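PDB 5EP9: SnoN,Epimerase SnoN from Streptomyces nogalater, which binds iron and 2-oxoglutarate and probably works as a non-heme, 2-oxoglutarate-dependent epimerase in nogalamycin biosynthesis. Local coordinates for residues Phe148-Ser151 / Thr152-Thr155; Pro199-Ile202 / Trp203-Arg206. All coordinates share one frame; numbering follows the deposited sequence.

Contact 1: residues Phe148-Ser151 / Thr152-Thr155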
loop_
_atom_site.group_PDB
_atom_site.type_symbol
_atom_site.label_atom_id
_atom_site.label_comp_id
_atom_site.label_asym_id
_atom_site.label_seq_id
_atom_site.Cartn_x
_atom_site.Cartn_y
_atom_site.Cartn_z
ATOM N N PHE A 148 -7.449 8.417 2.932
ATOM C CA PHE A 148 -6.911 8.079 4.278
ATOM C C PHE A 148 -7.574 8.977 5.350
ATOM O O PHE A 148 -7.420 10.201 5.331
ATOM C CB PHE A 148 -5.391 8.216 4.333
ATOM C CG PHE A 148 -4.628 7.234 3.487
ATOM C CD1 PHE A 148 -5.169 5.996 3.102
ATOM C CD2 PHE A 148 -3.354 7.522 3.080
ATOM C CE1 PHE A 148 -4.444 5.072 2.365
ATOM C CE2 PHE A 148 -2.641 6.610 2.374
ATOM C CZ PHE A 148 -3.180 5.389 2.018
ATOM N N PRO A 149 -8.394 8.390 6.231
ATOM C CA PRO A 149 -9.025 9.139 7.270
ATOM C C PRO A 149 -8.124 9.394 8.503
ATOM O O PRO A 149 -8.506 9.147 9.647
ATOM C CB PRO A 149 -10.208 8.227 7.657
ATOM C CG PRO A 149 -9.570 6.870 7.628
ATOM C CD PRO A 149 -8.646 6.941 6.418
ATOM N N PHE A 150 -6.957 9.966 8.258
ATOM C CA PHE A 150 -6.127 10.410 9.358
ATOM C C PHE A 150 -5.371 11.693 8.972
ATOM O O PHE A 150 -5.158 12.016 7.798
ATOM C CB PHE A 150 -5.226 9.279 9.851
ATOM C CG PHE A 150 -4.461 8.542 8.777
ATOM C CD1 PHE A 150 -3.240 9.030 8.361
ATOM C CD2 PHE A 150 -4.916 7.359 8.246
ATOM C CE1 PHE A 150 -2.477 8.388 7.419
ATOM C CE2 PHE A 150 -4.191 6.720 7.287
ATOM C CZ PHE A 150 -2.971 7.220 6.867
ATOM N N SER A 151 -4.906 12.339 10.007
ATOM C CA SER A 151 -4.344 13.696 9.981
ATOM C C SER A 151 -3.073 13.805 9.164
ATOM O O SER A 151 -2.832 14.803 8.565
ATOM C CB SER A 151 -4.103 14.169 11.468
ATOM O OG SER A 151 -3.198 13.287 12.143
ATOM N N THR A 152 -2.299 12.717 9.090
ATOM C CA THR A 152 -1.014 12.719 8.376
ATOM C C THR A 152 -1.061 11.991 7.039
ATOM O O THR A 152 -0.088 11.486 6.558
ATOM C CB THR A 152 0.070 12.105 9.251
ATOM O OG1 THR A 152 -0.322 10.778 9.613
ATOM C CG2 THR A 152 0.257 12.944 10.521
ATOM N N ALA A 153 -2.261 11.925 6.490
ATOM C CA ALA A 153 -2.510 11.278 5.209
ATOM C C ALA A 153 -1.535 11.683 4.102
ATOM O O ALA A 153 -1.052 10.835 3.354
ATOM C CB ALA A 153 -3.932 11.639 4.736
ATOM N N GLY A 154 -1.286 12.990 4.048
ATOM C CA GLY A 154 -0.378 13.614 3.131
ATOM C C GLY A 154 1.064 13.134 3.166
ATOM O O GLY A 154 1.803 13.396 2.211
ATOM N N THR A 155 1.490 12.416 4.229
ATOM C CA THR A 155 2.871 11.884 4.280
ATOM C C THR A 155 2.908 10.355 4.496
ATOM O O THR A 155 3.965 9.783 4.659
ATOM C CB THR A 155 3.708 12.492 5.408
ATOM O OG1 THR A 155 3.001 12.328 6.636
ATOM C CG2 THR A 155 3.937 13.948 5.121
#
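A type I beta turn from Phe150 to Ala153, in the loop between strands 139-142 and 157-162, closes this local contact within the SnoN portion 14-202. The loop belongs to the cupin-type double-stranded beta-helix core of a PhyH-family enzyme and follows the strand bearing the iron ligand His142. The turn's defining bond runs from Ala153 N to Phe150 O, 3.2 Å. The same turn brings Phe150, Thr152 and Ala153 together, so that side chains pack around its closing bond. Phe150 places CG between its own backbone N and carbonyl carbon (chi1 49°), which sets the ring alongside Thr152 and Ala153: Phe150 CE1 lies 3.6 Å from Ala153 CA, while Phe150 CD1 meets Thr152 OG1 at 3.6 Å, the hydroxyl oxygen coming in at the ring edge near its plane. One face of the same ring receives Phe148 CB, 3.5 Å above the plane and displaced toward the rim; this methylene also packs on Ala153 CB at 3.7 Å. Further out, Phe121 meets Phe150 edge-to-face, and Ser151 OG is hydrogen-bonded to Ala249 N. An alanine in place of Phe150 would take away the surface shared by Phe148 CB, Ala153 and Phe121, and would probably leave a gap beside Ala153 and the Phe148 side chain freer to shift. The side chain of Phe148 lies about 4 Å from that of the iron ligand Asp144. The chemistry is thus mainly apolar, with a single backbone bond across the turn, consistent with a compact loop beside the metal site.

Contact 2: residues Pro199-Ile202 / Trp203-Arg206. With ACT (acetate ion), chain G.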
loop_
_atom_site.group_PDB
_atom_site.type_symbol
_atom_site.label_atom_id
_atom_site.label_comp_id
_atom_site.label_asym_id
_atom_site.label_seq_id
_atom_site.Cartn_x
_atom_site.Cartn_y
_atom_site.Cartn_z
ATOM N N PRO A 199 -1.807 21.603 -13.863
ATOM C CA PRO A 199 -1.280 22.074 -15.164
ATOM C C PRO A 199 0.106 21.479 -15.418
ATOM O O PRO A 199 0.892 21.282 -14.484
ATOM C CB PRO A 199 -1.278 23.607 -15.014
ATOM C CG PRO A 199 -1.771 23.909 -13.595
ATOM C CD PRO A 199 -1.827 22.660 -12.827
ATOM N N GLY A 200 0.321 21.022 -16.638
ATOM C CA GLY A 200 1.566 20.280 -16.952
ATOM C C GLY A 200 1.621 18.805 -16.566
ATOM O O GLY A 200 2.468 18.089 -17.042
ATOM N N GLU A 201 0.767 18.348 -15.650
ATOM C CA GLU A 201 0.844 16.952 -15.146
ATOM C C GLU A 201 0.773 15.851 -16.229
ATOM O O GLU A 201 1.441 14.884 -16.115
ATOM C CB GLU A 201 -0.301 16.716 -14.181
ATOM C CG GLU A 201 -0.165 15.461 -13.396
ATOM C CD GLU A 201 -1.225 15.367 -12.243
ATOM O OE1 GLU A 201 -2.015 16.333 -11.969
ATOM O OE2 GLU A 201 -1.300 14.300 -11.660
ATOM N N ILE A 202 -0.084 16.009 -17.236
ATOM C CA ILE A 202 -0.207 15.000 -18.271
ATOM C C ILE A 202 1.147 14.806 -19.040
ATOM O O ILE A 202 1.335 13.747 -19.698
ATOM C CB ILE A 202 -1.355 15.273 -19.286
ATOM C CG1 ILE A 202 -1.220 16.585 -20.000
ATOM C CG2 ILE A 202 -2.729 15.146 -18.656
ATOM C CD1 ILE A 202 -2.140 16.642 -21.235
ATOM N N TRP A 203 1.982 15.915 -19.088
ATOM C CA TRP A 203 3.288 15.928 -19.822
ATOM C C TRP A 203 4.412 15.182 -18.978
ATOM O O TRP A 203 5.515 15.026 -19.444
ATOM C CB TRP A 203 3.674 17.311 -20.259
ATOM C CG TRP A 203 2.544 17.880 -21.197
ATOM C CD1 TRP A 203 1.751 18.882 -20.911
ATOM C CD2 TRP A 203 2.044 17.281 -22.393
ATOM N NE1 TRP A 203 0.788 18.951 -21.825
ATOM C CE2 TRP A 203 0.941 17.988 -22.755
ATOM C CE3 TRP A 203 2.443 16.220 -23.194
ATOM C CZ2 TRP A 203 0.263 17.713 -23.860
ATOM C CZ3 TRP A 203 1.727 15.894 -24.270
ATOM C CH2 TRP A 203 0.657 16.563 -24.588
ATOM N N MET A 204 4.115 14.775 -17.795
ATOM C CA MET A 204 5.109 14.132 -16.936
ATOM C C MET A 204 5.358 12.584 -17.110
ATOM O O MET A 204 4.452 11.853 -17.372
ATOM C CB MET A 204 4.721 14.255 -15.459
ATOM C CG MET A 204 4.850 15.699 -14.905
ATOM S SD MET A 204 4.024 15.783 -13.249
ATOM C CE MET A 204 5.519 15.199 -12.266
ATOM N N PRO A 205 6.613 12.209 -17.100
ATOM C CA PRO A 205 6.832 10.914 -17.598
ATOM C C PRO A 205 6.364 9.888 -16.613
ATOM O O PRO A 205 6.142 10.211 -15.430
ATOM C CB PRO A 205 8.358 10.799 -17.754
ATOM C CG PRO A 205 8.946 11.925 -17.031
ATOM C CD PRO A 205 7.906 13.003 -17.113
ATOM N N ARG A 206 6.097 8.707 -17.087
ATOM C CA ARG A 206 5.584 7.658 -16.252
ATOM C C ARG A 206 6.438 6.436 -16.280
ATOM O O ARG A 206 6.907 6.095 -17.309
ATOM C CB ARG A 206 4.202 7.259 -16.741
ATOM C CG ARG A 206 3.194 8.419 -16.603
ATOM C CD ARG A 206 2.805 8.850 -17.917
ATOM N NE ARG A 206 2.028 10.076 -17.992
ATOM C CZ ARG A 206 0.706 10.122 -18.150
ATOM N NH1 ARG A 206 -0.084 9.051 -18.017
ATOM N NH2 ARG A 206 0.169 11.264 -18.391
HETATM C C ACT G . -0.119 6.168 -15.457
HETATM O O ACT G . -0.948 5.276 -15.647
HETATM O OXT ACT G . 0.572 6.593 -16.414
HETATM C CH3 ACT G . 0.053 6.687 -14.065
#
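Arg206 reaches back to Ile202, where Arg206 NH2 donates to Ile202 O at 3.0 Å, tilted 33° from the carbonyl plane. The same guanidinium is held twice more: Arg206 NE donates to Met204 O over 3.1 Å, the donor almost in line with the C=O of Met204 though the N-H itself is bent, and Arg206 NH1 to OXT of an acetate, probably from the crystallisation liquor, at 3.0 Å. Three nitrogens with three separate acceptors would limit rotation of the flat group, and a bend at chi2 (113°) brings its end near Ile202 O. On another flank of the turn, Ile202 and Trp203 lie side by side and point the same way. Ile202 CG1 sits over one face of the indole, 3.7 Å from the centroid of the five-membered ring of Trp203, a CH-pi contact; Ile202 CD1 extends it along the ring to Trp203 CE2 at 3.7 Å.

Beneath these side chains is a short 3-10 turn, its bonds running from Trp203 N to Gly200 O at 3.0 Å and from Met204 N to Glu201 O at 3.2 Å. Gly200 opens it at backbone angles where a side chain would collide with the carbonyl O of Pro199, which calls for glycine. The chain is engineered, joining SnoN 14-202 to SnoN 203-305 between Ile202 and Trp203, so the bonds between the two segments cross the join of the two parts and are described as they stand in the construct. The thioether of Met204 lies beside Glu201, Met204 SD standing 4.2 Å from Glu201 CG. The carboxylate of Glu201 turns elsewhere, forming a salt bridge with Arg198 and accepting a hydrogen bond from Phe196 N. Beyond Arg206, the acetate is also hydrogen-bonded to Ser226 OG.

Both contacts are tight local turns in loops that join strands, yet they answer to different surroundings. Contact 1 is buried, close to the iron and 2-oxoglutarate, and lies wholly in the first SnoN portion; contact 2 sits at the surface and spans the engineered join. Their centres are about 25 Å apart, and their nearest atoms about 14 Å, without touching. The loop of contact 1 connects strand 139-142 to 157-162, and so one sheet to the other; that of contact 2 links 173-175 to 207-209 within the smaller sheet. Aromatic and aliphatic packing dominates the buried turn, whereas the exposed one combines backbone bonds, an arginine gripping carbonyls and a CH-pi contact.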